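Local coordinates for protein N-acetylmuramoyl-L-alanine amidase XlyA (Bacillus subtilis, PDB 3HMB) that hydrolyses the amide link between N-acetylmuramoyl residues and L-amino acids in cell-wall glycopeptides, using a zinc-binding catalytic domain of the amidase 2 family, at residues I8-P13 / E67-L72. The protein carries 5 engineered substitutions. Numbering follows the deposited sequence.
Sequences IQKFIP and EIYQHL. Engineered in segment 8-13: Lys10 (natural residue Asp).
Ile8 lies over the phenol ring of Tyr69, its CB 3.7 Å from the ring centroid in a CH-pi contact. Chi1 of -67° sets CG1 beside the backbone N and CG2 anti to it, and CG2 meets CE2 of that ring. The backbones pair as parallel strands: Ile8 N donates to Ile68 O, and Gln70 N to Ile8 O. On the other face of the sheet, Gln9 runs alongside Gln70. Gln9 NE2 gives a 2.9 Å hydrogen bond to Gln70 OE1, reaching it from above the carbonyl plane. The Gln70 amide is gripped at both ends, because its NE2 donates to Leu72 O. Lys10, an engineered residue, bonds through N to Gln70 O and lays CG at the edge of the Tyr69 ring. One water links Lys10 O to His71 ND1; His71 NE2 bonds to Thr62. Phe11 turns its ring edge, at CE2, to Gln70 CG, 3.5 Å away. Past the strand, Ile12 N still donates a 2.9 Å hydrogen bond to His71 O, and Ile12 CD1 touches Leu72 CD1. The pair forms one edge of the amidase domain's mixed sheet: strand 7-9 is outermost there, strand 68-70 adjoins antiparallel strand 61-63, and helix 43-50 packs against Tyr69 and His71.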
ATOM      1  N   ILE A   8     -12.915   0.343   2.967  1.00 24.43           N
ATOM      2  CA  ILE A   8     -13.262   0.154   4.362  1.00 25.18           C
ATOM      3  C   ILE A   8     -12.159   0.673   5.279  1.00 24.52           C
ATOM      4  O   ILE A   8     -10.993   0.290   5.152  1.00 25.01           O
ATOM      5  CB  ILE A   8     -13.523  -1.347   4.677  1.00 25.65           C
ATOM      6  CG1 ILE A   8     -14.775  -1.832   3.946  1.00 26.35           C
ATOM      7  CG2 ILE A   8     -13.757  -1.543   6.159  1.00 23.10           C
ATOM      8  CD1 ILE A   8     -14.548  -2.260   2.533  1.00 29.49           C
ATOM      9  N   GLN A   9     -12.514   1.551   6.205  1.00 23.18           N
ATOM     10  CA  GLN A   9     -11.502   2.059   7.118  1.00 24.69           C
ATOM     11  C   GLN A   9     -11.430   1.252   8.401  1.00 23.94           C
ATOM     12  O   GLN A   9     -12.441   1.000   9.039  1.00 22.75           O
ATOM     13  CB  GLN A   9     -11.758   3.530   7.426  1.00 25.62           C
ATOM     14  CG  GLN A   9     -11.507   4.409   6.214  1.00 30.99           C
ATOM     15  CD  GLN A   9     -11.715   5.862   6.515  1.00 32.95           C
ATOM     16  OE1 GLN A   9     -12.791   6.258   6.953  1.00 37.47           O
ATOM     17  NE2 GLN A   9     -10.689   6.677   6.283  1.00 33.49           N
ATOM     18  N   LYS A  10     -10.224   0.818   8.749  1.00 24.10           N
ATOM     19  CA  LYS A  10      -9.972   0.053   9.970  1.00 23.54           C
ATOM     20  C   LYS A  10      -8.601   0.476  10.484  1.00 21.44           C
ATOM     21  O   LYS A  10      -7.629  -0.277  10.401  1.00 19.64           O
ATOM     22  CB  LYS A  10      -9.988  -1.462   9.699  1.00 26.24           C
ATOM     23  CG  LYS A  10     -11.388  -2.063   9.532  1.00 30.24           C
ATOM     24  CD  LYS A  10     -12.267  -1.814  10.766  1.00 33.07           C
ATOM     25  CE  LYS A  10     -13.760  -2.109  10.505  1.00 34.21           C
ATOM     26  NZ  LYS A  10     -14.071  -3.551  10.203  1.00 35.86           N
ATOM     27  N   PHE A  11      -8.533   1.699  11.001  1.00 20.14           N
ATOM     28  CA  PHE A  11      -7.279   2.245  11.503  1.00 19.09           C
ATOM     29  C   PHE A  11      -6.657   1.458  12.648  1.00 18.57           C
ATOM     30  O   PHE A  11      -7.345   0.990  13.558  1.00 18.10           O
ATOM     31  CB  PHE A  11      -7.465   3.705  11.931  1.00 18.79           C
ATOM     32  CG  PHE A  11      -7.671   4.663  10.778  1.00 21.66           C
ATOM     33  CD1 PHE A  11      -7.861   6.022  11.018  1.00 21.47           C
ATOM     34  CD2 PHE A  11      -7.664   4.213   9.454  1.00 23.58           C
ATOM     35  CE1 PHE A  11      -8.039   6.928   9.971  1.00 22.56           C
ATOM     36  CE2 PHE A  11      -7.842   5.112   8.386  1.00 24.50           C
ATOM     37  CZ  PHE A  11      -8.029   6.472   8.646  1.00 24.02           C
ATOM     38  N   ILE A  12      -5.343   1.279  12.564  1.00 17.73           N
ATOM     39  CA  ILE A  12      -4.584   0.607  13.608  1.00 15.90           C
ATOM     40  C   ILE A  12      -4.782   1.547  14.784  1.00 16.98           C
ATOM     41  O   ILE A  12      -4.694   2.770  14.630  1.00 16.46           O
ATOM     42  CB  ILE A  12      -3.105   0.569  13.258  1.00 14.59           C
ATOM     43  CG1 ILE A  12      -2.922  -0.215  11.961  1.00 16.05           C
ATOM     44  CG2 ILE A  12      -2.311  -0.014  14.413  1.00 14.64           C
ATOM     45  CD1 ILE A  12      -1.530  -0.176  11.411  1.00 13.68           C
ATOM     46  N   PRO A  13      -5.072   0.999  15.969  1.00 16.50           N
ATOM     47  CA  PRO A  13      -5.273   1.899  17.106  1.00 16.96           C
ATOM     48  C   PRO A  13      -4.055   2.766  17.440  1.00 19.34           C
ATOM     49  O   PRO A  13      -2.899   2.362  17.244  1.00 20.01           O
ATOM     50  CB  PRO A  13      -5.665   0.949  18.235  1.00 14.66           C
ATOM     51  CG  PRO A  13      -4.944  -0.303  17.877  1.00 15.56           C
ATOM     52  CD  PRO A  13      -5.100  -0.413  16.384  1.00 14.46           C
ATOM     53  N   GLU A  67     -12.155  -5.435  -2.654  1.00 22.54           N
ATOM     54  CA  GLU A  67     -12.281  -4.118  -2.040  1.00 22.09           C
ATOM     55  C   GLU A  67     -10.969  -3.561  -1.480  1.00 21.91           C
ATOM     56  O   GLU A  67      -9.900  -4.143  -1.661  1.00 22.42           O
ATOM     57  CB  GLU A  67     -13.313  -4.190  -0.927  1.00 22.64           C
ATOM     58  CG  GLU A  67     -12.770  -4.866   0.309  1.00 25.25           C
ATOM     59  CD  GLU A  67     -13.741  -5.837   0.932  1.00 25.86           C
ATOM     60  OE1 GLU A  67     -14.969  -5.606   0.836  1.00 26.13           O
ATOM     61  OE2 GLU A  67     -13.258  -6.821   1.534  1.00 24.12           O
ATOM     62  N   ILE A  68     -11.065  -2.446  -0.765  1.00 20.42           N
ATOM     63  CA  ILE A  68      -9.880  -1.800  -0.225  1.00 20.71           C
ATOM     64  C   ILE A  68      -9.970  -1.445   1.258  1.00 20.61           C
ATOM     65  O   ILE A  68     -10.996  -0.935   1.723  1.00 20.87           O
ATOM     66  CB  ILE A  68      -9.587  -0.506  -1.016  1.00 21.96           C
ATOM     67  CG1 ILE A  68      -9.415  -0.836  -2.501  1.00 20.60           C
ATOM     68  CG2 ILE A  68      -8.357   0.181  -0.462  1.00 18.57           C
ATOM     69  CD1 ILE A  68      -9.433   0.366  -3.385  1.00 21.40           C
ATOM     70  N   TYR A  69      -8.892  -1.694   1.996  1.00 19.37           N
ATOM     71  CA  TYR A  69      -8.855  -1.355   3.417  1.00 19.60           C
ATOM     72  C   TYR A  69      -7.813  -0.306   3.766  1.00 19.37           C
ATOM     73  O   TYR A  69      -6.659  -0.395   3.336  1.00 18.43           O
ATOM     74  CB  TYR A  69      -8.571  -2.581   4.273  1.00 21.56           C
ATOM     75  CG  TYR A  69      -9.805  -3.335   4.652  1.00 25.45           C
ATOM     76  CD1 TYR A  69     -10.483  -4.101   3.708  1.00 26.19           C
ATOM     77  CD2 TYR A  69     -10.302  -3.284   5.957  1.00 24.65           C
ATOM     78  CE1 TYR A  69     -11.624  -4.803   4.046  1.00 27.33           C
ATOM     79  CE2 TYR A  69     -11.442  -3.980   6.307  1.00 26.18           C
ATOM     80  CZ  TYR A  69     -12.098  -4.742   5.345  1.00 27.30           C
ATOM     81  OH  TYR A  69     -13.219  -5.457   5.686  1.00 28.16           O
ATOM     82  N   GLN A  70      -8.221   0.677   4.562  1.00 18.33           N
ATOM     83  CA  GLN A  70      -7.308   1.723   5.007  1.00 19.05           C
ATOM     84  C   GLN A  70      -6.919   1.469   6.469  1.00 20.23           C
ATOM     85  O   GLN A  70      -7.778   1.404   7.344  1.00 20.35           O
ATOM     86  CB  GLN A  70      -7.957   3.096   4.886  1.00 16.67           C
ATOM     87  CG  GLN A  70      -6.976   4.214   5.155  1.00 16.36           C
ATOM     88  CD  GLN A  70      -7.576   5.575   4.911  1.00 18.22           C
ATOM     89  OE1 GLN A  70      -8.706   5.686   4.432  1.00 19.63           O
ATOM     90  NE2 GLN A  70      -6.822   6.627   5.231  1.00 17.59           N
ATOM     91  N   HIS A  71      -5.622   1.349   6.732  1.00 21.42           N
ATOM     92  CA  HIS A  71      -5.130   1.065   8.077  1.00 23.81           C
ATOM     93  C   HIS A  71      -4.557   2.278   8.797  1.00 24.52           C
ATOM     94  O   HIS A  71      -4.371   2.252  10.017  1.00 24.82           O
ATOM     95  CB  HIS A  71      -4.033   0.002   7.999  1.00 23.38           C
ATOM     96  CG  HIS A  71      -4.300  -1.054   6.977  1.00 24.12           C
ATOM     97  ND1 HIS A  71      -5.270  -2.020   7.141  1.00 23.37           N
ATOM     98  CD2 HIS A  71      -3.757  -1.271   5.756  1.00 23.27           C
ATOM     99  CE1 HIS A  71      -5.314  -2.784   6.066  1.00 22.53           C
ATOM    100  NE2 HIS A  71      -4.406  -2.349   5.210  1.00 21.58           N
ATOM    101  N   LEU A  72      -4.291   3.337   8.039  1.00 23.96           N
ATOM    102  CA  LEU A  72      -3.664   4.531   8.585  1.00 23.06           C
ATOM    103  C   LEU A  72      -4.158   5.807   7.936  1.00 22.93           C
ATOM    104  O   LEU A  72      -4.394   5.842   6.731  1.00 24.67           O
ATOM    105  CB  LEU A  72      -2.153   4.437   8.361  1.00 20.97           C
ATOM    106  CG  LEU A  72      -1.164   4.197   9.495  1.00 22.05           C
ATOM    107  CD1 LEU A  72      -1.761   3.387  10.634  1.00 21.33           C
ATOM    108  CD2 LEU A  72       0.038   3.504   8.897  1.00 20.61           C
TER
HETATM  109  O   HOH W   1      -5.838  -2.206   9.816  1.00 18.75           O